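Side-chain contacts in putative cathepsin d (Ixodes ricinus, PDB 5N7Q), which is probably an aspartic endopeptidase of the pepsin-like A1 family, a tick cathepsin D that binds the peptide inhibitor pepstatin A: residues P139-D142 and N143-Q147; V191-G195 and Y196-H200. All coordinates share one frame; numbering follows the deposited sequence. Where two conformers were deposited one is given.

Interaction 1: residues P139-D142 and N143-Q147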
# COMPACT_ATOMS: atom_id res chain seq x y z
N PRO A 139 -7.18 -9.72 11.23
CA PRO A 139 -5.93 -9.30 10.60
C PRO A 139 -4.73 -9.35 11.53
O PRO A 139 -4.85 -9.35 12.75
CB PRO A 139 -6.21 -7.85 10.20
CG PRO A 139 -7.70 -7.75 10.14
CD PRO A 139 -8.15 -8.62 11.27
N VAL A 140 -3.56 -9.42 10.92
CA VAL A 140 -2.31 -9.54 11.64
C VAL A 140 -2.16 -8.46 12.70
O VAL A 140 -1.89 -8.77 13.87
CB VAL A 140 -1.10 -9.55 10.69
CG1 VAL A 140 0.20 -9.53 11.49
CG2 VAL A 140 -1.12 -10.80 9.83
N PHE A 141 -2.40 -7.19 12.34
CA PHE A 141 -2.16 -6.13 13.31
C PHE A 141 -3.17 -6.22 14.44
O PHE A 141 -2.85 -5.98 15.60
CB PHE A 141 -2.21 -4.74 12.71
CG PHE A 141 -1.71 -3.65 13.62
CD1 PHE A 141 -0.37 -3.63 14.04
CD2 PHE A 141 -2.54 -2.63 14.06
CE1 PHE A 141 0.12 -2.63 14.88
CE2 PHE A 141 -2.06 -1.62 14.88
CZ PHE A 141 -0.71 -1.62 15.28
N ASP A 142 -4.42 -6.55 14.09
CA ASP A 142 -5.43 -6.75 15.12
C ASP A 142 -5.07 -7.86 16.11
O ASP A 142 -5.30 -7.76 17.32
CB ASP A 142 -6.75 -7.09 14.45
CG ASP A 142 -7.44 -5.86 13.93
OD1 ASP A 142 -6.94 -5.28 12.95
OD2 ASP A 142 -8.44 -5.45 14.54
N ASN A 143 -4.50 -8.93 15.57
CA ASN A 143 -4.04 -10.06 16.39
C ASN A 143 -2.85 -9.65 17.30
O ASN A 143 -2.82 -10.01 18.48
CB ASN A 143 -3.67 -11.24 15.48
CG ASN A 143 -3.94 -12.58 16.12
OD1 ASN A 143 -4.56 -12.68 17.18
ND2 ASN A 143 -3.46 -13.63 15.47
N MET A 144 -1.93 -8.85 16.77
CA MET A 144 -0.86 -8.25 17.57
C MET A 144 -1.44 -7.43 18.72
O MET A 144 -1.00 -7.58 19.87
CB MET A 144 0.04 -7.38 16.70
CG MET A 144 0.87 -8.18 15.73
SD MET A 144 1.79 -7.17 14.56
CE MET A 144 3.30 -6.88 15.47
N MET A 145 -2.43 -6.59 18.44
CA MET A 145 -3.06 -5.79 19.49
C MET A 145 -3.75 -6.66 20.54
O MET A 145 -3.59 -6.43 21.74
CB MET A 145 -4.08 -4.82 18.91
CG MET A 145 -3.44 -3.70 18.10
SD MET A 145 -4.63 -2.40 17.73
CE MET A 145 -5.85 -3.36 16.85
N LYS A 146 -4.49 -7.66 20.08
CA LYS A 146 -5.17 -8.60 21.01
C LYS A 146 -4.18 -9.29 21.94
O LYS A 146 -4.46 -9.47 23.14
CB LYS A 146 -5.93 -9.66 20.21
CG LYS A 146 -7.28 -9.22 19.71
CD LYS A 146 -7.92 -10.29 18.83
CE LYS A 146 -9.30 -9.91 18.28
NZ LYS A 146 -9.37 -8.57 17.61
N GLN A 147 -3.00 -9.64 21.41
CA GLN A 147 -1.95 -10.30 22.19
C GLN A 147 -1.05 -9.33 22.98
O GLN A 147 -0.07 -9.76 23.59
CB GLN A 147 -1.14 -11.21 21.26
CG GLN A 147 -2.02 -12.31 20.68
CD GLN A 147 -1.35 -13.17 19.62
OE1 GLN A 147 -0.19 -13.54 19.75
NE2 GLN A 147 -2.11 -13.56 18.60
O HOH W 1 -7.57 -6.29 18.27
O HOH W 2 -10.07 -7.57 15.04
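Phe141 receives both methionines of the following turn. In the conformer given, one of two, CG of Met145 lies over one face of the Phe141 ring, 4.1 Å above the plane, and Met145 SD comes within 3.9 Å of Phe141 CE2. The Met144 side chain crosses that of Phe141 at about a right angle, its SD 4.2 Å from Phe141 CD1; both sulfurs make oblique Met-aromatic contacts. The Met144 sulfur also touches Val140 CG1, which chi1 of 174° sets beside the carbonyl carbon. Phe156 meets the Phe141 ring edge-to-face. The methionine contacts follow the i, i+3 and i, i+4 spacing of helix 140-146, which has Pro139 at its N-cap and four successive backbone bonds, from Asn143 N to Pro139 O (2.9 Å) through Lys146 N to Asp142 O. On the polar side Asp142 OD2 and Lys146 NZ are 4.5 Å apart, too far for a salt bridge, but one water bridges them and a second links NZ to Asp142 O. Arg328 forms a salt bridge with Asp142 OD1, so the carboxylate is probably an anion. Asn143 ND2 is hydrogen-bonded to Gln103 OE1, while Gln147 NE2 gives Asn143 OD1 a weak bond.

Interaction 2: residues V191-G195 and Y196-H200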
# COMPACT_ATOMS: atom_id res chain seq x y z
N VAL A 191 -9.84 9.33 10.89
CA VAL A 191 -10.49 8.39 9.96
C VAL A 191 -12.00 8.70 9.95
O VAL A 191 -12.59 9.03 10.97
CB VAL A 191 -10.19 6.92 10.35
CG1 VAL A 191 -11.04 5.92 9.58
CG2 VAL A 191 -8.70 6.63 10.20
N THR A 192 -12.58 8.57 8.78
CA THR A 192 -14.03 8.68 8.59
C THR A 192 -14.61 7.26 8.64
O THR A 192 -14.84 6.74 9.73
CB THR A 192 -14.34 9.41 7.28
OG1 THR A 192 -13.62 8.80 6.19
CG2 THR A 192 -13.92 10.87 7.38
N ALA A 193 -14.81 6.63 7.50
CA ALA A 193 -15.35 5.27 7.43
C ALA A 193 -14.22 4.28 7.72
O ALA A 193 -13.22 4.23 6.99
CB ALA A 193 -15.93 5.02 6.05
N LYS A 194 -14.39 3.49 8.77
CA LYS A 194 -13.37 2.51 9.19
C LYS A 194 -13.44 1.24 8.34
O LYS A 194 -14.31 0.39 8.54
CB LYS A 194 -13.49 2.22 10.68
CG LYS A 194 -13.08 3.40 11.55
CD LYS A 194 -13.53 3.23 13.00
CE LYS A 194 -12.99 1.97 13.62
NZ LYS A 194 -13.13 1.95 15.12
N GLY A 195 -12.53 1.13 7.37
CA GLY A 195 -12.49 -0.02 6.46
C GLY A 195 -11.14 0.04 5.80
O GLY A 195 -10.16 -0.58 6.27
N TYR A 196 -11.06 0.86 4.76
CA TYR A 196 -9.78 1.45 4.40
C TYR A 196 -9.38 2.44 5.49
O TYR A 196 -10.19 2.80 6.37
CB TYR A 196 -9.85 2.18 3.06
CG TYR A 196 -10.38 1.37 1.88
CD1 TYR A 196 -9.74 0.22 1.45
CD2 TYR A 196 -11.46 1.82 1.14
CE1 TYR A 196 -10.21 -0.51 0.37
CE2 TYR A 196 -11.94 1.12 0.03
CZ TYR A 196 -11.30 -0.06 -0.34
OH TYR A 196 -11.78 -0.76 -1.44
N TRP A 197 -8.15 2.90 5.42
CA TRP A 197 -7.68 4.03 6.20
C TRP A 197 -8.11 5.31 5.49
O TRP A 197 -7.37 5.88 4.71
CB TRP A 197 -6.17 3.95 6.39
CG TRP A 197 -5.78 2.90 7.38
CD1 TRP A 197 -5.44 1.59 7.13
CD2 TRP A 197 -5.66 3.08 8.80
NE1 TRP A 197 -5.13 0.96 8.31
CE2 TRP A 197 -5.23 1.86 9.34
CE3 TRP A 197 -5.84 4.17 9.66
CZ2 TRP A 197 -5.00 1.69 10.70
CZ3 TRP A 197 -5.63 4.02 10.98
CH2 TRP A 197 -5.17 2.78 11.50
N GLN A 198 -9.39 5.66 5.69
CA GLN A 198 -10.09 6.67 4.90
C GLN A 198 -10.30 7.95 5.69
O GLN A 198 -10.54 7.91 6.91
CB GLN A 198 -11.44 6.09 4.46
CG GLN A 198 -12.21 6.92 3.43
CD GLN A 198 -13.38 6.18 2.86
OE1 GLN A 198 -13.32 4.97 2.61
NE2 GLN A 198 -14.47 6.90 2.64
N PHE A 199 -10.23 9.08 5.00
CA PHE A 199 -10.33 10.40 5.64
C PHE A 199 -10.74 11.45 4.62
O PHE A 199 -10.75 11.20 3.42
CB PHE A 199 -9.00 10.78 6.31
CG PHE A 199 -7.82 10.62 5.41
CD1 PHE A 199 -7.41 11.64 4.57
CD2 PHE A 199 -7.14 9.40 5.35
CE1 PHE A 199 -6.34 11.47 3.71
CE2 PHE A 199 -6.07 9.24 4.49
CZ PHE A 199 -5.67 10.26 3.66
N HIS A 200 -11.04 12.63 5.15
CA HIS A 200 -11.44 13.78 4.32
C HIS A 200 -10.24 14.61 3.90
O HIS A 200 -9.32 14.90 4.68
CB HIS A 200 -12.43 14.63 5.13
CG HIS A 200 -12.94 15.83 4.38
ND1 HIS A 200 -13.86 15.73 3.37
CD2 HIS A 200 -12.66 17.15 4.51
CE1 HIS A 200 -14.13 16.93 2.90
NE2 HIS A 200 -13.39 17.81 3.56
O HOH W 3 -13.16 2.93 4.50
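Val191 and Trp197 make the apolar part of this turn: CG2 of Val191 lies 3.8 Å from Trp197 CE3, the two side chains crossing at a slant. The polar closure is a backbone bond, Thr192 N to Gln198 O (2.8 Å), fairly straight at the hydrogen (162°) but with the donor tilted 34° from the carbonyl plane. Gln198 O also takes a CA-H contact from Val191 CA at 3.1 Å. Thr192 has OG1 between its backbone N and carbonyl carbon (chi1 52°), which lays the hydroxyl alongside Gln198, 3.6 Å from CG. Glu223 OE1 is hydrogen-bonded to both Thr192 OG1 and Gln198 NE2, tying these two side chains together from outside.

One water links three polar atoms of the loop. It donates to Ala193 O and to Gln198 OE1, each at 2.8 Å, and accepts a weak bond from Tyr196 N. Gln198 OE1 lies in the plane of the Tyr196 ring, at its edge; at the far end of that ring OH bonds the backbone of the bound peptide. Trp197 is the centre of an inverse gamma turn, and its NE1 bonds Leu127 O. The loop leads from strand 187-190 into strand 198-206, which pairs antiparallel with strand 222-226; along this edge the backbone of Phe199 bonds that of Ala224, and the backbone of Trp197 that of Ala226.

In the fold
Interaction 1 comes first along the chain; the centres of the two contacts are about 19 Å apart and their nearest atoms about 6 Å, without touching. Arg328 relates them: this salt-bridge partner of Asp142 is touched by Met145 of interaction 1 and by Trp197 of interaction 2. Their relation to the ligand differs. Tyr196 reaches the bound peptide, its side chain about 6 Å from that of Asp227 and about 8 Å from that of Asp36, the predicted catalytic pair. Helix 140-146 is farther from these residues, the side chain of Pro139 about 11 Å from that of Asp36; Met144 packs on strands 98-101 and 170-174, and Phe141 on 170-174.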